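Local coordinates for putative peptide ABC-transport system periplasmic peptide-binding protein (Campylobacter jejuni, PDB 4OEV), which binds nickel(II) outside the cytoplasm, here together with oxalate, as the extracytoplasmic solute-binding component of an ABC-type nickel importer, at residues A[9-13]-A[481-486]; A[204-208]-A[224-228]; A[232-238]-A[460-466]. All blocks are in the same frame, centred on the assembly; numbering follows the deposited sequence.

Interaction 1 (A[9-13]-A[481-486]). With NI (nickel (II) ion), chain C.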
ATOM      1  N   ILE A   9      -6.469  19.183   0.447  1.00 46.19           N
ATOM      2  CA  ILE A   9      -5.296  18.313   0.554  1.00 43.24           C
ATOM      3  C   ILE A   9      -5.022  17.582  -0.742  1.00 39.93           C
ATOM      4  O   ILE A   9      -5.900  16.936  -1.297  1.00 38.71           O
ATOM      5  CB  ILE A   9      -5.464  17.256   1.654  1.00 45.35           C
ATOM      6  CG1 ILE A   9      -5.863  17.890   2.990  1.00 47.20           C
ATOM      7  CG2 ILE A   9      -4.226  16.372   1.776  1.00 44.66           C
ATOM      8  CD1 ILE A   9      -6.064  16.850   4.055  1.00 46.44           C
ATOM      9  N   ALA A  10      -3.778  17.674  -1.205  1.00 39.50           N
ATOM     10  CA  ALA A  10      -3.353  16.923  -2.366  1.00 39.84           C
ATOM     11  C   ALA A  10      -3.080  15.476  -1.997  1.00 38.13           C
ATOM     12  O   ALA A  10      -2.433  15.179  -0.984  1.00 33.52           O
ATOM     13  CB  ALA A  10      -2.061  17.550  -2.984  1.00 42.52           C
ATOM     14  N   VAL A  11      -3.517  14.577  -2.867  1.00 39.93           N
ATOM     15  CA  VAL A  11      -3.227  13.153  -2.707  1.00 38.50           C
ATOM     16  C   VAL A  11      -2.789  12.558  -4.046  1.00 34.42           C
ATOM     17  O   VAL A  11      -3.425  12.815  -5.074  1.00 38.02           O
ATOM     18  CB  VAL A  11      -4.445  12.399  -2.154  1.00 37.69           C
ATOM     19  CG1 VAL A  11      -4.178  10.894  -2.188  1.00 37.78           C
ATOM     20  CG2 VAL A  11      -4.698  12.851  -0.713  1.00 33.78           C
ATOM     21  N   GLU A  12      -1.714  11.778  -4.035  1.00 31.29           N
ATOM     22  CA  GLU A  12      -1.148  11.241  -5.321  1.00 32.11           C
ATOM     23  C   GLU A  12      -2.134  10.366  -6.143  1.00 39.83           C
ATOM     24  O   GLU A  12      -2.304  10.578  -7.364  1.00 36.93           O
ATOM     25  CB  GLU A  12       0.114  10.466  -5.036  1.00 32.87           C
ATOM     26  CG  GLU A  12       0.815   9.917  -6.305  1.00 32.53           C
ATOM     27  CD  GLU A  12       1.910   8.978  -5.962  1.00 32.66           C
ATOM     28  OE1 GLU A  12       2.105   8.764  -4.749  1.00 30.24           O
ATOM     29  OE2 GLU A  12       2.580   8.441  -6.887  1.00 34.58           O
ATOM     30  N   ASN A  13      -2.812   9.433  -5.456  1.00 37.72           N
ATOM     31  CA  ASN A  13      -3.671   8.438  -6.088  1.00 37.73           C
ATOM     32  C   ASN A  13      -5.135   8.695  -5.783  1.00 37.87           C
ATOM     33  O   ASN A  13      -5.458   9.253  -4.739  1.00 34.46           O
ATOM     34  CB  ASN A  13      -3.283   7.039  -5.600  1.00 36.16           C
ATOM     35  CG  ASN A  13      -1.849   6.715  -5.903  1.00 35.64           C
ATOM     36  OD1 ASN A  13      -1.511   6.461  -7.052  1.00 35.22           O
ATOM     37  ND2 ASN A  13      -0.989   6.730  -4.879  1.00 30.88           N
ATOM     38  N   HIS A 481       2.836   4.761  -0.519  1.00 29.36           N
ATOM     39  CA  HIS A 481       2.516   6.113  -1.001  1.00 29.37           C
ATOM     40  C   HIS A 481       2.234   7.090   0.117  1.00 31.59           C
ATOM     41  O   HIS A 481       1.678   8.140  -0.151  1.00 33.63           O
ATOM     42  CB  HIS A 481       1.319   6.164  -1.979  1.00 28.10           C
ATOM     43  CG  HIS A 481       1.530   5.406  -3.261  1.00 31.05           C
ATOM     44  ND1 HIS A 481       2.274   5.899  -4.325  1.00 35.12           N
ATOM     45  CD2 HIS A 481       1.052   4.202  -3.665  1.00 30.24           C
ATOM     46  CE1 HIS A 481       2.264   5.013  -5.313  1.00 32.61           C
ATOM     47  NE2 HIS A 481       1.520   3.978  -4.941  1.00 34.50           N
ATOM     48  N   GLY A 482       2.634   6.762   1.349  1.00 28.99           N
ATOM     49  CA  GLY A 482       2.388   7.616   2.483  1.00 29.49           C
ATOM     50  C   GLY A 482       0.928   7.577   2.926  1.00 32.57           C
ATOM     51  O   GLY A 482       0.518   8.348   3.832  1.00 34.24           O
ATOM     52  N   VAL A 483       0.144   6.680   2.315  1.00 30.44           N
ATOM     53  CA  VAL A 483      -1.283   6.543   2.711  1.00 31.74           C
ATOM     54  C   VAL A 483      -1.375   6.419   4.207  1.00 32.78           C
ATOM     55  O   VAL A 483      -0.585   5.703   4.866  1.00 32.74           O
ATOM     56  CB  VAL A 483      -1.978   5.360   1.989  1.00 32.82           C
ATOM     57  CG1 VAL A 483      -3.299   4.973   2.635  1.00 36.81           C
ATOM     58  CG2 VAL A 483      -2.247   5.739   0.480  1.00 26.50           C
ATOM     59  N   GLY A 484      -2.304   7.186   4.775  1.00 33.12           N
ATOM     60  CA  GLY A 484      -2.431   7.209   6.197  1.00 36.36           C
ATOM     61  C   GLY A 484      -2.057   8.558   6.724  1.00 37.67           C
ATOM     62  O   GLY A 484      -2.277   8.812   7.887  1.00 37.05           O
ATOM     63  N   PHE A 485      -1.495   9.436   5.897  1.00 38.75           N
ATOM     64  CA  PHE A 485      -1.035  10.697   6.471  1.00 37.67           C
ATOM     65  C   PHE A 485      -2.214  11.613   6.866  1.00 38.39           C
ATOM     66  O   PHE A 485      -2.039  12.567   7.635  1.00 38.87           O
ATOM     67  CB  PHE A 485      -0.036  11.408   5.530  1.00 33.38           C
ATOM     68  CG  PHE A 485      -0.662  12.104   4.347  1.00 33.58           C
ATOM     69  CD1 PHE A 485      -0.942  13.483   4.401  1.00 36.49           C
ATOM     70  CD2 PHE A 485      -0.954  11.402   3.175  1.00 33.84           C
ATOM     71  CE1 PHE A 485      -1.500  14.147   3.295  1.00 35.34           C
ATOM     72  CE2 PHE A 485      -1.525  12.045   2.078  1.00 34.44           C
ATOM     73  CZ  PHE A 485      -1.791  13.444   2.146  1.00 32.93           C
ATOM     74  N   THR A 486      -3.403  11.263   6.393  1.00 39.97           N
ATOM     75  CA  THR A 486      -4.652  11.960   6.682  1.00 42.30           C
ATOM     76  C   THR A 486      -5.527  11.220   7.689  1.00 41.73           C
ATOM     77  O   THR A 486      -6.734  11.515   7.803  1.00 40.61           O
ATOM     78  CB  THR A 486      -5.466  12.151   5.382  1.00 40.52           C
ATOM     79  OG1 THR A 486      -5.570  10.884   4.693  1.00 37.09           O
ATOM     80  CG2 THR A 486      -4.802  13.138   4.488  1.00 40.19           C
TER
HETATM   81 NI    NI C 501       1.419   1.867  -5.487  1.00 27.31          NI
HETATM   82  O   HOH W   1       2.058  10.170  -2.356  1.00 39.68           O
HETATM   83  O   HOH W   2       0.521   2.417  -7.155  1.00 17.81           O
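Beside the nickel site of this periplasmic binding protein, a member of solute-binding family 5, the end of strand 6-11 meets the C-terminal loop that carries the metal ligand His481. At the start of the segment, Ile9 is part of the apolar half of the contact: its CG2 lies 3.8 Å from Phe485 CZ and its CD1 3.9 Å from Thr486 CG2. Ala10 turns its methyl away, but its carbonyl O comes 3.6 Å from Phe485 CZ, near the plane of the ring. Val11 adds CG2 at 4.1 Å from the same CZ atom. The ring thus meets three successive residues of strand 6-11, and its residue closes the type II turn Gly482-Phe485. Where the strand gives way to loop, the chemistry becomes polar. Glu12 OE1 accepts a hydrogen bond from His481 ND1 at 2.9 Å, and water 1 donates both to this OE1 and to His481 O. With its proton on ND1, the imidazole presents NE2 to the metal, and the carboxylate probably helps to orient it. Asn13 ND2 lies over one face of the ring, 3.3 Å from His481 CG. His26 and His480 also coordinate the nickel, and Asp240 accepts a hydrogen bond from His481 N. The ion sits 2.2 Å from His481 NE2 and 2.0 Å from water 2.

Interaction 2 (A[204-208]-A[224-228])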
ATOM      1  N   SER A 204       3.948  20.890  -5.230  1.00 41.90           N
ATOM      2  CA  SER A 204       4.857  21.848  -4.636  1.00 43.10           C
ATOM      3  C   SER A 204       4.425  23.260  -5.012  1.00 43.29           C
ATOM      4  O   SER A 204       4.324  24.188  -4.165  1.00 44.62           O
ATOM      5  CB  SER A 204       6.285  21.498  -5.118  1.00 48.16           C
ATOM      6  OG  SER A 204       7.242  22.300  -4.480  1.00 52.62           O
ATOM      7  N   ALA A 205       4.104  23.430  -6.289  1.00 44.56           N
ATOM      8  CA  ALA A 205       3.699  24.741  -6.808  1.00 45.05           C
ATOM      9  C   ALA A 205       2.389  25.193  -6.227  1.00 44.93           C
ATOM     10  O   ALA A 205       2.146  26.390  -6.074  1.00 43.93           O
ATOM     11  CB  ALA A 205       3.587  24.699  -8.287  1.00 44.52           C
ATOM     12  N   GLU A 206       1.484  24.240  -6.005  1.00 43.53           N
ATOM     13  CA  GLU A 206       0.179  24.597  -5.497  1.00 43.73           C
ATOM     14  C   GLU A 206       0.243  24.910  -4.007  1.00 43.60           C
ATOM     15  O   GLU A 206      -0.554  25.709  -3.493  1.00 45.94           O
ATOM     16  CB  GLU A 206      -0.845  23.503  -5.818  1.00 46.37           C
ATOM     17  CG  GLU A 206      -1.131  23.462  -7.315  1.00 48.83           C
ATOM     18  CD  GLU A 206      -2.473  22.881  -7.682  1.00 51.52           C
ATOM     19  OE1 GLU A 206      -3.340  22.701  -6.797  1.00 53.48           O
ATOM     20  OE2 GLU A 206      -2.670  22.621  -8.884  1.00 53.18           O
ATOM     21  N   LEU A 207       1.200  24.334  -3.301  1.00 40.75           N
ATOM     22  CA  LEU A 207       1.444  24.800  -1.945  1.00 42.24           C
ATOM     23  C   LEU A 207       1.871  26.257  -2.006  1.00 43.47           C
ATOM     24  O   LEU A 207       1.300  27.118  -1.334  1.00 43.43           O
ATOM     25  CB  LEU A 207       2.521  23.968  -1.250  1.00 39.83           C
ATOM     26  CG  LEU A 207       2.020  22.624  -0.718  1.00 39.01           C
ATOM     27  CD1 LEU A 207       3.185  21.693  -0.352  1.00 39.19           C
ATOM     28  CD2 LEU A 207       1.089  22.871   0.469  1.00 39.95           C
ATOM     29  N   LYS A 208       2.849  26.532  -2.873  1.00 43.97           N
ATOM     30  CA  LYS A 208       3.412  27.875  -2.975  1.00 45.58           C
ATOM     31  C   LYS A 208       2.417  28.926  -3.403  1.00 47.53           C
ATOM     32  O   LYS A 208       2.420  30.022  -2.854  1.00 49.90           O
ATOM     33  CB  LYS A 208       4.597  27.850  -3.944  1.00 46.81           C
ATOM     34  CG  LYS A 208       5.841  27.246  -3.345  1.00 46.82           C
ATOM     35  CD  LYS A 208       6.547  28.241  -2.395  1.00 49.81           C
ATOM     36  CE  LYS A 208       7.834  27.624  -1.824  1.00 48.89           C
ATOM     37  NZ  LYS A 208       8.669  28.549  -0.995  1.00 44.61           N
ATOM     38  N   ILE A 224      12.786  23.947  -1.525  1.00 38.78           N
ATOM     39  CA  ILE A 224      12.064  25.199  -1.670  1.00 39.54           C
ATOM     40  C   ILE A 224      11.058  25.458  -0.532  1.00 39.27           C
ATOM     41  O   ILE A 224      10.404  26.500  -0.554  1.00 41.15           O
ATOM     42  CB  ILE A 224      11.331  25.301  -3.011  1.00 45.36           C
ATOM     43  CG1 ILE A 224      10.164  24.312  -3.057  1.00 47.52           C
ATOM     44  CG2 ILE A 224      12.301  25.058  -4.161  1.00 50.73           C
ATOM     45  CD1 ILE A 224       9.200  24.595  -4.192  1.00 47.54           C
ATOM     46  N   PHE A 225      10.950  24.536   0.443  1.00 38.12           N
ATOM     47  CA  PHE A 225      10.084  24.750   1.634  1.00 39.73           C
ATOM     48  C   PHE A 225      10.862  24.911   2.957  1.00 41.44           C
ATOM     49  O   PHE A 225      10.339  25.494   3.922  1.00 40.47           O
ATOM     50  CB  PHE A 225       9.073  23.592   1.785  1.00 37.51           C
ATOM     51  CG  PHE A 225       8.060  23.572   0.698  1.00 41.31           C
ATOM     52  CD1 PHE A 225       7.040  24.503   0.669  1.00 38.62           C
ATOM     53  CD2 PHE A 225       8.184  22.667  -0.363  1.00 39.76           C
ATOM     54  CE1 PHE A 225       6.129  24.525  -0.373  1.00 40.11           C
ATOM     55  CE2 PHE A 225       7.269  22.678  -1.408  1.00 38.11           C
ATOM     56  CZ  PHE A 225       6.256  23.601  -1.429  1.00 37.78           C
ATOM     57  N   LYS A 226      12.098  24.403   3.016  1.00 41.49           N
ATOM     58  CA  LYS A 226      12.862  24.411   4.274  1.00 42.36           C
ATOM     59  C   LYS A 226      13.123  25.810   4.808  1.00 48.01           C
ATOM     60  O   LYS A 226      13.306  25.973   6.011  1.00 51.55           O
ATOM     61  CB  LYS A 226      14.204  23.709   4.106  1.00 43.76           C
ATOM     62  CG  LYS A 226      14.143  22.170   4.058  1.00 44.86           C
ATOM     63  CD  LYS A 226      15.452  21.624   3.430  1.00 59.17           C
ATOM     64  CE  LYS A 226      16.246  20.709   4.361  1.00 60.90           C
ATOM     65  NZ  LYS A 226      16.322  19.305   3.782  1.00 61.23           N
ATOM     66  N   ASN A 227      13.143  26.824   3.940  1.00 45.96           N
ATOM     67  CA  ASN A 227      13.403  28.179   4.432  1.00 50.00           C
ATOM     68  C   ASN A 227      12.189  29.116   4.309  1.00 46.94           C
ATOM     69  O   ASN A 227      12.322  30.343   4.369  1.00 46.49           O
ATOM     70  CB  ASN A 227      14.611  28.797   3.706  1.00 52.29           C
ATOM     71  CG  ASN A 227      15.440  29.623   4.631  1.00 63.62           C
ATOM     72  OD1 ASN A 227      15.793  29.158   5.718  1.00 68.00           O
ATOM     73  ND2 ASN A 227      15.690  30.888   4.266  1.00 67.73           N
ATOM     74  N   ASP A 228      11.013  28.525   4.114  1.00 47.73           N
ATOM     75  CA  ASP A 228       9.770  29.264   3.962  1.00 45.85           C
ATOM     76  C   ASP A 228       8.942  29.132   5.232  1.00 43.55           C
ATOM     77  O   ASP A 228       8.359  28.073   5.519  1.00 42.85           O
ATOM     78  CB  ASP A 228       8.972  28.744   2.749  1.00 44.03           C
ATOM     79  CG  ASP A 228       7.803  29.668   2.350  1.00 46.40           C
ATOM     80  OD1 ASP A 228       7.402  29.612   1.174  1.00 47.84           O
ATOM     81  OD2 ASP A 228       7.266  30.432   3.193  1.00 45.29           O
TER
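This is a contact between two short helical segments, made largely by side chains, partly buried and far from the nickel site, where the last turn of helix 200-208 meets the weakly bonded helix 223-226 and the turn after it. Its polar part rests on Lys208, whose NZ donates to Ile224 O at 2.7 Å and forms a salt bridge with Asp228 OD1, also at 2.7 Å. One ammonium group thereby ties the carbonyl of the short helix to the carboxylate that follows it. Both helices pack against the antiparallel sheet containing strands 231-236 and 454-467, a helix-on-sheet layer of this periplasmic binding protein fold: Leu207 and Phe225 both touch Val465, and Phe225 also meets Phe231 edge-to-face. Between the helices, Leu207 CB lies 3.8 Å from Phe225 CE1, and Lys208 CE approaches the same CE1 to 3.8 Å. Ser204 OG is enclosed at the ring edge, 3.1 Å from Phe225 CE2 and 3.0 Å from Ile224 CD1.

Interaction 3 (A[232-238]-A[460-466])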
ATOM      1  N   GLY A 232       5.220  24.282   7.369  1.00 45.67           N
ATOM      2  CA  GLY A 232       5.889  23.328   8.233  1.00 46.29           C
ATOM      3  C   GLY A 232       6.220  22.052   7.457  1.00 43.47           C
ATOM      4  O   GLY A 232       5.686  21.831   6.380  1.00 42.71           O
ATOM      5  N   ILE A 233       7.138  21.241   7.972  1.00 43.19           N
ATOM      6  CA  ILE A 233       7.473  19.956   7.344  1.00 40.13           C
ATOM      7  C   ILE A 233       7.518  18.884   8.419  1.00 41.66           C
ATOM      8  O   ILE A 233       8.376  18.917   9.292  1.00 45.42           O
ATOM      9  CB  ILE A 233       8.831  19.995   6.619  1.00 38.42           C
ATOM     10  CG1 ILE A 233       8.868  21.147   5.615  1.00 38.31           C
ATOM     11  CG2 ILE A 233       9.078  18.656   5.929  1.00 41.00           C
ATOM     12  CD1 ILE A 233      10.272  21.465   5.074  1.00 39.60           C
ATOM     13  N   LEU A 234       6.578  17.951   8.368  1.00 38.53           N
ATOM     14  CA  LEU A 234       6.522  16.846   9.304  1.00 42.45           C
ATOM     15  C   LEU A 234       7.154  15.621   8.675  1.00 40.42           C
ATOM     16  O   LEU A 234       6.666  15.174   7.634  1.00 40.13           O
ATOM     17  CB  LEU A 234       5.090  16.505   9.664  1.00 45.26           C
ATOM     18  CG  LEU A 234       4.539  17.166  10.908  1.00 54.47           C
ATOM     19  CD1 LEU A 234       3.085  16.808  10.921  1.00 56.16           C
ATOM     20  CD2 LEU A 234       5.262  16.679  12.152  1.00 57.23           C
ATOM     21  N   ARG A 235       8.211  15.091   9.293  1.00 42.21           N
ATOM     22  CA  ARG A 235       8.852  13.865   8.804  1.00 45.70           C
ATOM     23  C   ARG A 235       8.090  12.674   9.304  1.00 45.36           C
ATOM     24  O   ARG A 235       7.915  12.544  10.509  1.00 49.70           O
ATOM     25  CB  ARG A 235      10.293  13.731   9.277  1.00 49.87           C
ATOM     26  CG  ARG A 235      10.844  12.325   8.966  1.00 49.41           C
ATOM     27  CD  ARG A 235      12.255  12.127   9.472  1.00 51.83           C
ATOM     28  NE  ARG A 235      13.217  13.052   8.886  1.00 53.82           N
ATOM     29  CZ  ARG A 235      14.202  12.698   8.058  1.00 57.24           C
ATOM     30  NH1 ARG A 235      14.342  11.432   7.694  1.00 58.16           N
ATOM     31  NH2 ARG A 235      15.064  13.612   7.596  1.00 55.35           N
ATOM     32  N   GLU A 236       7.634  11.814   8.399  1.00 41.49           N
ATOM     33  CA  GLU A 236       6.822  10.644   8.791  1.00 42.73           C
ATOM     34  C   GLU A 236       7.563   9.353   8.427  1.00 43.75           C
ATOM     35  O   GLU A 236       8.061   9.235   7.313  1.00 43.89           O
ATOM     36  CB  GLU A 236       5.461  10.689   8.104  1.00 40.82           C
ATOM     37  CG  GLU A 236       4.721  11.988   8.378  1.00 42.37           C
ATOM     38  CD  GLU A 236       3.296  11.761   8.854  1.00 41.25           C
ATOM     39  OE1 GLU A 236       3.059  10.782   9.601  1.00 40.93           O
ATOM     40  OE2 GLU A 236       2.402  12.561   8.481  1.00 40.70           O
ATOM     41  N   LYS A 237       7.657   8.421   9.374  1.00 45.10           N
ATOM     42  CA  LYS A 237       8.252   7.106   9.121  1.00 44.03           C
ATOM     43  C   LYS A 237       7.254   6.298   8.330  1.00 41.48           C
ATOM     44  O   LYS A 237       6.071   6.609   8.368  1.00 38.25           O
ATOM     45  CB  LYS A 237       8.596   6.381  10.426  1.00 45.69           C
ATOM     46  CG  LYS A 237       9.755   7.013  11.227  1.00 48.60           C
ATOM     47  CD  LYS A 237      11.120   6.797  10.523  1.00 64.57           C
ATOM     48  CE  LYS A 237      12.291   7.485  11.250  1.00 64.51           C
ATOM     49  NZ  LYS A 237      13.096   8.469  10.399  1.00 63.92           N
ATOM     50  N   SER A 238       7.703   5.278   7.589  1.00 40.01           N
ATOM     51  CA  SER A 238       6.726   4.464   6.855  1.00 38.28           C
ATOM     52  C   SER A 238       7.235   3.056   6.651  1.00 36.27           C
ATOM     53  O   SER A 238       8.439   2.816   6.716  1.00 37.31           O
ATOM     54  CB  SER A 238       6.400   5.063   5.496  1.00 35.10           C
ATOM     55  OG  SER A 238       7.270   4.529   4.491  1.00 34.48           O
ATOM     56  N   LEU A 460      11.242   4.275   2.690  1.00 31.18           N
ATOM     57  CA  LEU A 460      11.126   5.731   2.621  1.00 33.02           C
ATOM     58  C   LEU A 460      10.541   6.401   3.873  1.00 34.32           C
ATOM     59  O   LEU A 460       9.626   5.853   4.529  1.00 31.53           O
ATOM     60  CB  LEU A 460      10.251   6.101   1.431  1.00 33.92           C
ATOM     61  CG  LEU A 460      10.593   5.488   0.107  1.00 33.50           C
ATOM     62  CD1 LEU A 460       9.576   5.997  -0.894  1.00 32.04           C
ATOM     63  CD2 LEU A 460      12.044   5.921  -0.316  1.00 32.91           C
ATOM     64  N   ASP A 461      11.078   7.571   4.221  1.00 32.33           N
ATOM     65  CA  ASP A 461      10.333   8.495   5.067  1.00 35.70           C
ATOM     66  C   ASP A 461       9.526   9.385   4.149  1.00 36.77           C
ATOM     67  O   ASP A 461       9.852   9.549   2.970  1.00 36.79           O
ATOM     68  CB  ASP A 461      11.222   9.368   5.938  1.00 38.01           C
ATOM     69  CG  ASP A 461      11.727   8.662   7.136  1.00 38.71           C
ATOM     70  OD1 ASP A 461      11.367   7.487   7.307  1.00 39.17           O
ATOM     71  OD2 ASP A 461      12.458   9.295   7.929  1.00 42.69           O
ATOM     72  N   PHE A 462       8.490   9.996   4.699  1.00 37.01           N
ATOM     73  CA  PHE A 462       7.693  10.909   3.906  1.00 37.44           C
ATOM     74  C   PHE A 462       7.755  12.277   4.525  1.00 36.58           C
ATOM     75  O   PHE A 462       7.866  12.415   5.742  1.00 38.85           O
ATOM     76  CB  PHE A 462       6.242  10.420   3.782  1.00 38.65           C
ATOM     77  CG  PHE A 462       6.083   9.337   2.758  1.00 36.83           C
ATOM     78  CD1 PHE A 462       5.895   9.665   1.425  1.00 37.47           C
ATOM     79  CD2 PHE A 462       6.133   8.010   3.124  1.00 34.63           C
ATOM     80  CE1 PHE A 462       5.791   8.681   0.436  1.00 38.54           C
ATOM     81  CE2 PHE A 462       6.027   7.000   2.133  1.00 33.69           C
ATOM     82  CZ  PHE A 462       5.845   7.339   0.808  1.00 36.80           C
ATOM     83  N   ALA A 463       7.689  13.287   3.667  1.00 36.30           N
ATOM     84  CA  ALA A 463       7.667  14.658   4.132  1.00 38.86           C
ATOM     85  C   ALA A 463       6.281  15.240   3.898  1.00 37.59           C
ATOM     86  O   ALA A 463       5.888  15.483   2.754  1.00 36.00           O
ATOM     87  CB  ALA A 463       8.775  15.510   3.404  1.00 35.44           C
ATOM     88  N   LEU A 464       5.530  15.436   4.985  1.00 38.26           N
ATOM     89  CA  LEU A 464       4.257  16.128   4.891  1.00 36.60           C
ATOM     90  C   LEU A 464       4.493  17.616   4.946  1.00 38.33           C
ATOM     91  O   LEU A 464       4.889  18.173   5.991  1.00 38.06           O
ATOM     92  CB  LEU A 464       3.285  15.689   6.013  1.00 34.49           C
ATOM     93  CG  LEU A 464       1.968  16.474   6.094  1.00 41.08           C
ATOM     94  CD1 LEU A 464       1.271  16.588   4.743  1.00 38.95           C
ATOM     95  CD2 LEU A 464       1.045  15.792   7.138  1.00 38.08           C
ATOM     96  N   VAL A 465       4.239  18.287   3.836  1.00 35.33           N
ATOM     97  CA  VAL A 465       4.474  19.727   3.851  1.00 37.48           C
ATOM     98  C   VAL A 465       3.164  20.476   3.996  1.00 37.62           C
ATOM     99  O   VAL A 465       2.229  20.262   3.226  1.00 43.00           O
ATOM    100  CB  VAL A 465       5.176  20.235   2.607  1.00 36.59           C
ATOM    101  CG1 VAL A 465       5.388  21.725   2.742  1.00 39.44           C
ATOM    102  CG2 VAL A 465       6.507  19.509   2.406  1.00 38.08           C
ATOM    103  N   TYR A 466       3.081  21.360   4.962  1.00 39.05           N
ATOM    104  CA  TYR A 466       1.760  21.930   5.237  1.00 45.73           C
ATOM    105  C   TYR A 466       1.777  23.435   5.521  1.00 45.58           C
ATOM    106  O   TYR A 466       2.640  23.973   6.233  1.00 46.42           O
ATOM    107  CB  TYR A 466       1.087  21.159   6.414  1.00 44.28           C
ATOM    108  CG  TYR A 466       1.884  21.260   7.709  1.00 43.36           C
ATOM    109  CD1 TYR A 466       2.916  20.352   7.988  1.00 43.61           C
ATOM    110  CD2 TYR A 466       1.647  22.278   8.613  1.00 44.88           C
ATOM    111  CE1 TYR A 466       3.679  20.481   9.141  1.00 43.39           C
ATOM    112  CE2 TYR A 466       2.398  22.402   9.780  1.00 47.26           C
ATOM    113  CZ  TYR A 466       3.403  21.483  10.028  1.00 47.48           C
ATOM    114  OH  TYR A 466       4.153  21.607  11.168  1.00 53.34           O
TER
HETATM  115  O   HOH W   3       6.741  20.108  11.428  1.00 52.39           O
HETATM  116  O   HOH W   4      10.462   5.146   6.952  1.00 34.99           O
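Six backbone hydrogen bonds join Gly232-Glu236 to Phe462-Tyr466 as an antiparallel ladder in the six-stranded sheet of this binding protein. They come in reciprocal pairs: Gly232 N to Tyr466 O (2.8 Å) and Tyr466 N to Gly232 O (3.0 Å), Leu234 with Leu464 (N to O 2.9 Å both ways), and Glu236 N to Phe462 O (2.7 Å) with Phe462 N to Glu236 O (2.8 Å). Ile233-Val465 and Arg235-Ala463 are the intervening non-hydrogen-bonded pairs. Beyond the ladder, Asp461 OD2 takes two cations, Lys237 NZ at 2.7 Å and Arg235 NH1 at 2.9 Å, in a salt-bridge network; the Arg235 guanidinium also makes a cation-pi contact with Tyr279. Ser238 OG donates to Leu460 O at 2.7 Å, and water 4 accepts from Ser238 N.

Side chains alternate between the two faces. Ile233 CG2 packs 4.0 Å from Ala463 CB, and Ile233 CG1 lies 4.3 Å from Val465 CG2, on the face covered by Phe225 of helix 223-226. The other face carries Leu234, Glu236, Phe462, Leu464 and Tyr466, with Leu234 CB 4.2 Å from Leu464 CB. Tyr466 folds back over its partner Gly232, where a beta-carbon would strike the ring, so the absence of a side chain lets the ring come this close. The result is a CH-pi contact with Gly232 CA 3.8 Å from the centroid of the Tyr466 ring.

Interaction 3 is the extended backbone ladder, and the other two contacts touch it through different side chains. Interaction 1, the most buried, meets the Phe462 and Leu464 face: Phe462 CZ comes 3.3 Å from Gly482 N, and Leu464 CD1 lies 3.8 Å from Phe485 CD1. Interaction 2, farthest from the chain's centre, covers the Ile233 and Val465 face, with Val465 CG1 3.8 Å from both Leu207 CD1 and Phe225 CG. Interactions 1 and 2 do not touch, their nearest atoms being about 7 Å apart. Chemistry follows position: a carboxylate accepts a hydrogen bond from a metal ligand in the interior, whereas salt bridges of exposed lysines, Lys208 and Lys237, occur in interactions 2 and 3.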